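Local coordinates for protein aphrodisin (Mesocricetus auratus, PDB 1E5P) that acts as an aphrodisiac pheromone of the lipocalin family, eliciting copulatory behaviour in male hamsters, and probably binds small odorant molecules, at residues A[26-38]-A[43-55]. Numbering follows the deposited sequence. Where two conformers were deposited one is given.
Sequences GGPLRFYFRHIDC and SEMEITFYVITNN
Tyr32 and Tyr50 form a hydrogen-bonded antiparallel pair: Tyr32 N reaches Tyr50 O at 2.8 Å in a nearly straight bond, and Tyr50 N returns the bond to Tyr32 O. Equivalent reciprocal pairs join His35 to Thr48 and Asp37 to Glu46. Between the first two pairs the register slips by one residue, because Arg34 N (2.9 Å) and His35 N (3.1 Å) both donate to Thr48 O from the same face of its carbonyl plane, the signature of a classic beta bulge. The bend at chi2 (-72°) carries the Arg34 chain obliquely across the edge of the Tyr50 ring, whose CD2 lies over one guanidinium face, 3.6 Å from Arg34 NE; the two planes are 58° apart. Arg34 NE also bonds to Pro150 O, NH1 to Phe33 O, and NH2 makes a salt bridge to Asp147. A leucine in its place would probably leave Asp147 without this counter-charge and the Tyr50 edge without its flat partner. Farther along, Asp37 OD2 and Glu46 OE1 stand 4.1 Å apart as like charges; a water within hydrogen-bonding reach of Asp37 OD2, Glu46 O and Thr48 OG1 lies between the strands, while Gln7 binds Asp37 OD1.

Phe33, Ile36, Met45, Ile47 and Phe49 share one face of the sheet, opposite to that of Tyr32, His35, Thr48 and Tyr50. The edge of Phe31 meets the face of Phe49 in an offset edge-to-face pair, planes at 83°, centroids 5.8 Å apart. Ile47 CG2 presses on Phe33 CE1 at 3.4 Å, and Ile36 CG2 sits tightly against Met45 CG (selenomethionine) at 3.5 Å.

Strands 32-39 and 44-53 form a hairpin of the lipocalin beta-barrel; the Cys38-Cys42 disulfide ties the first strand's end to the connection. Strand 8-17 pairs along the other edge of 32-39, strand 56-66 along that of 44-53, while Phe31 and Phe33 reach Val110 on strand 105-113.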
ATOM      1  N   GLY A  26      13.559   7.397  -0.246  1.00 27.91           N
ATOM      2  CA  GLY A  26      13.443   8.814  -0.515  1.00 27.33           C
ATOM      3  C   GLY A  26      12.152   9.193  -1.225  1.00 25.89           C
ATOM      4  O   GLY A  26      11.774  10.358  -1.276  0.50 24.40           O
ATOM      5  N   GLY A  27      11.455   8.174  -1.759  1.00 23.89           N
ATOM      6  CA  GLY A  27      10.245   8.425  -2.527  1.00 21.89           C
ATOM      7  C   GLY A  27       9.060   8.653  -1.608  1.00 20.43           C
ATOM      8  O   GLY A  27       8.968   8.062  -0.538  1.00 21.48           O
ATOM      9  N   PRO A  28       8.113   9.467  -2.053  1.00 19.64           N
ATOM     10  CA  PRO A  28       6.981   9.843  -1.231  1.00 19.52           C
ATOM     11  C   PRO A  28       5.948   8.747  -1.018  1.00 19.20           C
ATOM     12  O   PRO A  28       5.116   8.919  -0.115  1.00 20.60           O
ATOM     13  CB  PRO A  28       6.322  10.978  -2.037  1.00 20.27           C
ATOM     14  CG  PRO A  28       6.713  10.724  -3.464  1.00 21.25           C
ATOM     15  CD  PRO A  28       8.099  10.127  -3.381  1.00 20.41           C
ATOM     16  N   LEU A  29       5.967   7.697  -1.829  1.00 18.09           N
ATOM     17  CA  LEU A  29       4.956   6.628  -1.718  1.00 17.96           C
ATOM     18  C   LEU A  29       5.522   5.343  -1.136  1.00 16.78           C
ATOM     19  O   LEU A  29       4.884   4.294  -1.225  1.00 16.79           O
ATOM     20  CB  LEU A  29       4.303   6.385  -3.077  1.00 19.88           C
ATOM     21  CG  LEU A  29       3.695   7.640  -3.755  1.00 20.58           C
ATOM     22  CD1 LEU A  29       3.091   7.254  -5.084  1.00 22.45           C
ATOM     23  CD2 LEU A  29       2.665   8.282  -2.821  1.00 20.62           C
ATOM     24  N   ARG A  30       6.720   5.434  -0.546  1.00 15.74           N
ATOM     25  CA  ARG A  30       7.312   4.270   0.115  1.00 17.02           C
ATOM     26  C   ARG A  30       6.833   4.298   1.572  1.00 18.15           C
ATOM     27  O   ARG A  30       7.347   5.018   2.401  1.00 20.78           O
ATOM     28  CB  ARG A  30       8.839   4.261   0.030  1.00 17.67           C
ATOM     29  CG  ARG A  30       9.416   2.941   0.565  1.00 18.58           C
ATOM     30  CD  ARG A  30      10.937   2.984   0.457  1.00 18.58           C
ATOM     31  NE  ARG A  30      11.592   1.763   0.922  1.00 21.78           N
ATOM     32  CZ  ARG A  30      12.045   0.829   0.071  1.00 23.34           C
ATOM     33  NH1 ARG A  30      11.904   0.972  -1.237  1.00 22.47           N
ATOM     34  NH2 ARG A  30      12.664  -0.254   0.557  1.00 24.75           N
ATOM     35  N   PHE A  31       5.790   3.523   1.840  1.00 18.41           N
ATOM     36  CA  PHE A  31       5.236   3.620   3.201  1.00 18.98           C
ATOM     37  C   PHE A  31       5.192   2.252   3.851  1.00 18.22           C
ATOM     38  O   PHE A  31       5.121   1.202   3.198  1.00 18.77           O
ATOM     39  CB  PHE A  31       3.890   4.322   3.147  1.00 20.81           C
ATOM     40  CG  PHE A  31       2.866   3.362   2.575  1.00 22.58           C
ATOM     41  CD1 PHE A  31       2.748   3.110   1.228  1.00 25.27           C
ATOM     42  CD2 PHE A  31       2.037   2.710   3.471  1.00 25.12           C
ATOM     43  CE1 PHE A  31       1.798   2.190   0.783  1.00 26.92           C
ATOM     44  CE2 PHE A  31       1.085   1.811   3.034  0.50 25.87           C
ATOM     45  CZ  PHE A  31       0.971   1.554   1.677  0.50 26.18           C
ATOM     46  N   TYR A  32       5.297   2.346   5.171  1.00 16.28           N
ATOM     47  CA  TYR A  32       5.398   1.174   6.016  1.00 16.38           C
ATOM     48  C   TYR A  32       4.142   1.070   6.896  1.00 16.10           C
ATOM     49  O   TYR A  32       4.002   1.799   7.877  1.00 15.76           O
ATOM     50  CB  TYR A  32       6.662   1.273   6.869  1.00 16.67           C
ATOM     51  CG  TYR A  32       7.943   1.524   6.065  1.00 15.89           C
ATOM     52  CD1 TYR A  32       8.393   2.786   5.754  1.00 16.95           C
ATOM     53  CD2 TYR A  32       8.643   0.417   5.597  1.00 16.43           C
ATOM     54  CE1 TYR A  32       9.563   2.954   5.008  1.00 18.39           C
ATOM     55  CE2 TYR A  32       9.815   0.569   4.867  1.00 18.11           C
ATOM     56  CZ  TYR A  32      10.247   1.839   4.571  1.00 18.96           C
ATOM     57  OH  TYR A  32      11.405   2.021   3.829  1.00 20.93           O
ATOM     58  N   PHE A  33       3.239   0.160   6.486  1.00 16.44           N
ATOM     59  CA  PHE A  33       2.022   0.001   7.288  1.00 16.73           C
ATOM     60  C   PHE A  33       2.315  -0.335   8.749  1.00 16.77           C
ATOM     61  O   PHE A  33       3.321  -0.955   9.082  1.00 16.49           O
ATOM     62  CB  PHE A  33       1.186  -1.191   6.767  1.00 18.16           C
ATOM     63  CG  PHE A  33       0.197  -0.962   5.690  1.00 21.71           C
ATOM     64  CD1 PHE A  33      -0.994  -0.284   5.919  1.00 23.96           C
ATOM     65  CD2 PHE A  33       0.407  -1.494   4.424  1.00 24.25           C
ATOM     66  CE1 PHE A  33      -1.919  -0.113   4.912  1.00 24.19           C
ATOM     67  CE2 PHE A  33      -0.519  -1.326   3.406  1.00 24.76           C
ATOM     68  CZ  PHE A  33      -1.671  -0.625   3.659  1.00 24.67           C
ATOM     69  N   ARG A  34       1.361   0.052   9.611  1.00 16.82           N
ATOM     70  CA  ARG A  34       1.348  -0.396  10.994  1.00 17.05           C
ATOM     71  C   ARG A  34      -0.046  -0.932  11.363  1.00 18.39           C
ATOM     72  O   ARG A  34      -0.098  -1.936  12.091  1.00 19.68           O
ATOM     73  CB  ARG A  34       1.726   0.708  11.991  1.00 18.09           C
ATOM     74  CG  ARG A  34       3.216   1.112  11.895  1.00 19.44           C
ATOM     75  CD  ARG A  34       4.087   0.016  12.472  1.00 20.84           C
ATOM     76  NE  ARG A  34       5.540   0.282  12.514  1.00 20.10           N
ATOM     77  CZ  ARG A  34       6.332  -0.040  11.489  1.00 20.38           C
ATOM     78  NH1 ARG A  34       5.846  -0.596  10.389  1.00 20.28           N
ATOM     79  NH2 ARG A  34       7.648   0.168  11.583  1.00 21.85           N
ATOM     80  N   HIS A  35      -1.126  -0.340  10.855  1.00 16.83           N
ATOM     81  CA  HIS A  35      -2.445  -0.833  11.330  1.00 18.19           C
ATOM     82  C   HIS A  35      -3.536  -0.292  10.436  1.00 17.94           C
ATOM     83  O   HIS A  35      -3.340   0.740   9.787  1.00 17.96           O
ATOM     84  CB  HIS A  35      -2.672  -0.228  12.742  1.00 21.32           C
ATOM     85  CG  HIS A  35      -3.579  -1.076  13.598  1.00 25.02           C
ATOM     86  ND1 HIS A  35      -3.081  -2.094  14.383  1.00 28.47           N
ATOM     87  CD2 HIS A  35      -4.909  -1.081  13.773  1.00 27.45           C
ATOM     88  CE1 HIS A  35      -4.075  -2.690  15.026  1.00 29.33           C
ATOM     89  NE2 HIS A  35      -5.204  -2.101  14.668  1.00 29.51           N
ATOM     90  N   ILE A  36      -4.666  -1.009  10.371  1.00 18.10           N
ATOM     91  CA  ILE A  36      -5.829  -0.538   9.648  1.00 18.04           C
ATOM     92  C   ILE A  36      -7.015  -0.690  10.638  1.00 18.55           C
ATOM     93  O   ILE A  36      -7.101  -1.741  11.257  1.00 20.35           O
ATOM     94  CB  ILE A  36      -6.130  -1.376   8.398  1.00 18.70           C
ATOM     95  CG1 ILE A  36      -4.995  -1.193   7.372  1.00 19.23           C
ATOM     96  CG2 ILE A  36      -7.469  -0.972   7.785  1.00 19.52           C
ATOM     97  CD1 ILE A  36      -5.160  -2.067   6.136  1.00 22.36           C
ATOM     98  N   ASP A  37      -7.767   0.380  10.789  1.00 18.98           N
ATOM     99  CA  ASP A  37      -8.972   0.311  11.663  1.00 20.12           C
ATOM    100  C   ASP A  37     -10.156   0.600  10.754  1.00 21.04           C
ATOM    101  O   ASP A  37     -10.106   1.570   9.992  1.00 22.11           O
ATOM    102  CB  ASP A  37      -8.868   1.315  12.810  1.00 25.12           C
ATOM    103  CG  ASP A  37      -7.764   0.894  13.767  1.00 28.55           C
ATOM    104  OD1 ASP A  37      -7.992  -0.031  14.570  1.00 30.38           O
ATOM    105  OD2 ASP A  37      -6.668   1.467  13.681  1.00 33.55           O
ATOM    106  N   CYS A  38     -11.199  -0.219  10.846  1.00 21.43           N
ATOM    107  CA  CYS A  38     -12.382  -0.047  10.014  1.00 22.16           C
ATOM    108  C   CYS A  38     -13.550   0.533  10.816  1.00 23.43           C
ATOM    109  O   CYS A  38     -13.687   0.174  11.989  1.00 24.13           O
ATOM    110  CB  CYS A  38     -12.882  -1.440   9.533  1.00 24.37           C
ATOM    111  SG  CYS A  38     -11.851  -2.078   8.184  0.70 24.97           S
ATOM    112  N   SER A  43     -16.557   1.344   5.737  1.00 25.92           N
ATOM    113  CA  SER A  43     -16.732   2.414   4.754  1.00 25.22           C
ATOM    114  C   SER A  43     -15.769   3.571   5.040  1.00 23.79           C
ATOM    115  O   SER A  43     -15.581   4.476   4.218  1.00 23.62           O
ATOM    116  CB  SER A  43     -18.161   2.917   4.704  1.00 27.88           C
ATOM    117  OG  SER A  43     -18.501   3.589   5.892  1.00 29.87           O
ATOM    118  N   GLU A  44     -15.190   3.573   6.230  1.00 22.61           N
ATOM    119  CA  GLU A  44     -14.117   4.536   6.564  1.00 22.98           C
ATOM    120  C   GLU A  44     -12.941   3.645   7.003  1.00 24.38           C
ATOM    121  O   GLU A  44     -13.172   2.807   7.886  1.00 24.78           O
ATOM    122  CB  GLU A  44     -14.512   5.514   7.633  1.00 26.85           C
ATOM    123  CG  GLU A  44     -15.340   6.703   7.188  1.00 31.41           C
ATOM    124  CD  GLU A  44     -15.784   7.505   8.430  1.00 35.25           C
ATOM    125  OE1 GLU A  44     -15.349   7.143   9.537  0.50 36.14           O
ATOM    126  OE2 GLU A  44     -16.561   8.450   8.247  0.50 36.84           O
HETATM  127  N   MSE A  45     -11.759   3.755   6.412  1.00 24.66           N
HETATM  128  CA  MSE A  45     -10.643   2.829   6.728  1.00 26.74           C
HETATM  129  C   MSE A  45      -9.479   3.722   7.171  1.00 26.91           C
HETATM  130  O   MSE A  45      -8.947   4.410   6.299  1.00 28.64           O
HETATM  131  CB  MSE A  45     -10.223   1.954   5.536  1.00 31.80           C
HETATM  132  CG  MSE A  45      -8.888   1.264   5.525  1.00 38.63           C
HETATM  133 SE   MSE A  45      -8.385   0.080   4.227  1.00 45.41          SE
HETATM  134  CE  MSE A  45      -9.541   0.537   2.948  1.00 45.13           C
ATOM    135  N   GLU A  46      -9.218   3.754   8.473  1.00 24.84           N
ATOM    136  CA  GLU A  46      -8.095   4.551   8.949  1.00 24.11           C
ATOM    137  C   GLU A  46      -6.808   3.747   8.812  1.00 22.82           C
ATOM    138  O   GLU A  46      -6.721   2.631   9.305  1.00 23.67           O
ATOM    139  CB  GLU A  46      -8.250   4.946  10.398  1.00 25.61           C
ATOM    140  CG  GLU A  46      -6.985   5.657  10.874  1.00 26.61           C
ATOM    141  CD  GLU A  46      -7.098   5.981  12.349  1.00 29.06           C
ATOM    142  OE1 GLU A  46      -7.909   5.289  12.994  0.60 29.83           O
ATOM    143  OE2 GLU A  46      -6.380   6.901  12.761  0.60 28.70           O
ATOM    144  N   ILE A  47      -5.803   4.353   8.181  1.00 21.46           N
ATOM    145  CA  ILE A  47      -4.549   3.622   7.976  1.00 21.18           C
ATOM    146  C   ILE A  47      -3.456   4.324   8.784  1.00 18.61           C
ATOM    147  O   ILE A  47      -3.343   5.539   8.646  1.00 18.37           O
ATOM    148  CB  ILE A  47      -4.161   3.595   6.475  1.00 24.36           C
ATOM    149  CG1 ILE A  47      -5.282   2.890   5.688  1.00 30.18           C
ATOM    150  CG2 ILE A  47      -2.850   2.872   6.273  1.00 24.46           C
ATOM    151  CD1 ILE A  47      -5.183   2.979   4.190  1.00 33.96           C
ATOM    152  N   THR A  48      -2.750   3.555   9.597  1.00 17.67           N
ATOM    153  CA  THR A  48      -1.637   4.125  10.391  1.00 16.78           C
ATOM    154  C   THR A  48      -0.355   3.542   9.758  1.00 17.23           C
ATOM    155  O   THR A  48      -0.328   2.347   9.527  1.00 16.36           O
ATOM    156  CB  THR A  48      -1.750   3.660  11.839  1.00 18.85           C
ATOM    157  OG1 THR A  48      -3.002   4.156  12.363  1.00 19.26           O
ATOM    158  CG2 THR A  48      -0.617   4.222  12.703  1.00 20.66           C
ATOM    159  N   PHE A  49       0.589   4.425   9.500  1.00 16.64           N
ATOM    160  CA  PHE A  49       1.799   3.968   8.812  1.00 16.21           C
ATOM    161  C   PHE A  49       2.940   4.933   9.069  1.00 16.17           C
ATOM    162  O   PHE A  49       2.744   6.046   9.581  1.00 16.35           O
ATOM    163  CB  PHE A  49       1.518   3.893   7.296  1.00 16.32           C
ATOM    164  CG  PHE A  49       1.143   5.211   6.672  1.00 16.79           C
ATOM    165  CD1 PHE A  49      -0.164   5.681   6.737  1.00 19.20           C
ATOM    166  CD2 PHE A  49       2.086   6.005   6.037  1.00 17.06           C
ATOM    167  CE1 PHE A  49      -0.524   6.900   6.198  1.00 21.42           C
ATOM    168  CE2 PHE A  49       1.743   7.222   5.475  1.00 18.33           C
ATOM    169  CZ  PHE A  49       0.425   7.666   5.533  1.00 20.14           C
ATOM    170  N   TYR A  50       4.133   4.460   8.720  1.00 15.96           N
ATOM    171  CA  TYR A  50       5.293   5.343   8.794  1.00 15.31           C
ATOM    172  C   TYR A  50       5.789   5.672   7.376  1.00 15.67           C
ATOM    173  O   TYR A  50       5.678   4.861   6.450  1.00 15.58           O
ATOM    174  CB  TYR A  50       6.485   4.650   9.509  1.00 16.37           C
ATOM    175  CG  TYR A  50       6.468   4.805  11.013  1.00 17.36           C
ATOM    176  CD1 TYR A  50       6.996   5.950  11.610  1.00 17.84           C
ATOM    177  CD2 TYR A  50       5.934   3.801  11.827  1.00 18.32           C
ATOM    178  CE1 TYR A  50       7.001   6.106  12.988  1.00 18.75           C
ATOM    179  CE2 TYR A  50       5.938   3.949  13.202  1.00 20.14           C
ATOM    180  CZ  TYR A  50       6.457   5.101  13.768  1.00 20.31           C
ATOM    181  OH  TYR A  50       6.457   5.271  15.131  1.00 21.53           O
ATOM    182  N   VAL A  51       6.299   6.879   7.249  1.00 15.84           N
ATOM    183  CA  VAL A  51       7.072   7.265   6.058  1.00 16.08           C
ATOM    184  C   VAL A  51       8.334   7.970   6.596  1.00 16.58           C
ATOM    185  O   VAL A  51       8.319   8.474   7.713  1.00 16.53           O
ATOM    186  CB  VAL A  51       6.381   8.217   5.092  1.00 19.90           C
ATOM    187  CG1 VAL A  51       5.334   7.459   4.296  1.00 20.69           C
ATOM    188  CG2 VAL A  51       5.830   9.460   5.777  1.00 20.04           C
ATOM    189  N   ILE A  52       9.402   7.974   5.792  1.00 17.89           N
ATOM    190  CA  ILE A  52      10.579   8.748   6.222  1.00 19.73           C
ATOM    191  C   ILE A  52      10.486  10.114   5.549  1.00 20.42           C
ATOM    192  O   ILE A  52      10.377  10.182   4.314  1.00 22.21           O
ATOM    193  CB  ILE A  52      11.889   8.061   5.779  1.00 22.15           C
ATOM    194  CG1 ILE A  52      11.991   6.671   6.368  1.00 23.52           C
ATOM    195  CG2 ILE A  52      13.065   8.951   6.167  1.00 22.15           C
ATOM    196  CD1 ILE A  52      11.923   6.547   7.856  1.00 25.17           C
ATOM    197  N   THR A  53      10.494  11.150   6.351  1.00 20.79           N
ATOM    198  CA  THR A  53      10.428  12.532   5.846  1.00 23.35           C
ATOM    199  C   THR A  53      11.529  13.332   6.532  1.00 23.47           C
ATOM    200  O   THR A  53      11.660  13.259   7.751  1.00 22.62           O
ATOM    201  CB  THR A  53       9.027  13.110   6.126  1.00 25.66           C
ATOM    202  OG1 THR A  53       8.049  12.258   5.454  1.00 27.73           O
ATOM    203  CG2 THR A  53       8.921  14.526   5.619  1.00 26.03           C
ATOM    204  N   ASN A  54      12.330  14.057   5.755  1.00 25.00           N
ATOM    205  CA  ASN A  54      13.455  14.831   6.331  1.00 25.51           C
ATOM    206  C   ASN A  54      14.357  13.928   7.183  1.00 24.86           C
ATOM    207  O   ASN A  54      14.761  14.296   8.296  1.00 25.15           O
ATOM    208  CB  ASN A  54      12.937  15.989   7.163  1.00 28.59           C
ATOM    209  CG  ASN A  54      12.162  17.006   6.343  0.50 31.17           C
ATOM    210  OD1 ASN A  54      12.543  17.309   5.211  0.50 33.16           O
ATOM    211  ND2 ASN A  54      11.072  17.511   6.902  0.50 31.41           N
ATOM    212  N   ASN A  55      14.622  12.742   6.666  1.00 23.73           N
ATOM    213  CA  ASN A  55      15.418  11.695   7.243  1.00 23.04           C
ATOM    214  C   ASN A  55      14.963  11.244   8.624  1.00 21.40           C
ATOM    215  O   ASN A  55      15.757  10.709   9.401  1.00 21.19           O
ATOM    216  CB  ASN A  55      16.925  12.023   7.227  1.00 25.90           C
ATOM    217  CG  ASN A  55      17.376  12.211   5.766  1.00 27.46           C
ATOM    218  OD1 ASN A  55      17.553  11.221   5.050  0.50 26.39           O
ATOM    219  ND2 ASN A  55      17.526  13.456   5.382  0.50 26.74           N
TER
HETATM  220  O   HOH W   1      10.553   7.983   1.659  1.00 35.35           O
HETATM  221  O   HOH W   2       9.552   6.263   3.398  1.00 24.61           O
HETATM  222  O   HOH W   3      -5.181   2.671  11.749  1.00 25.38           O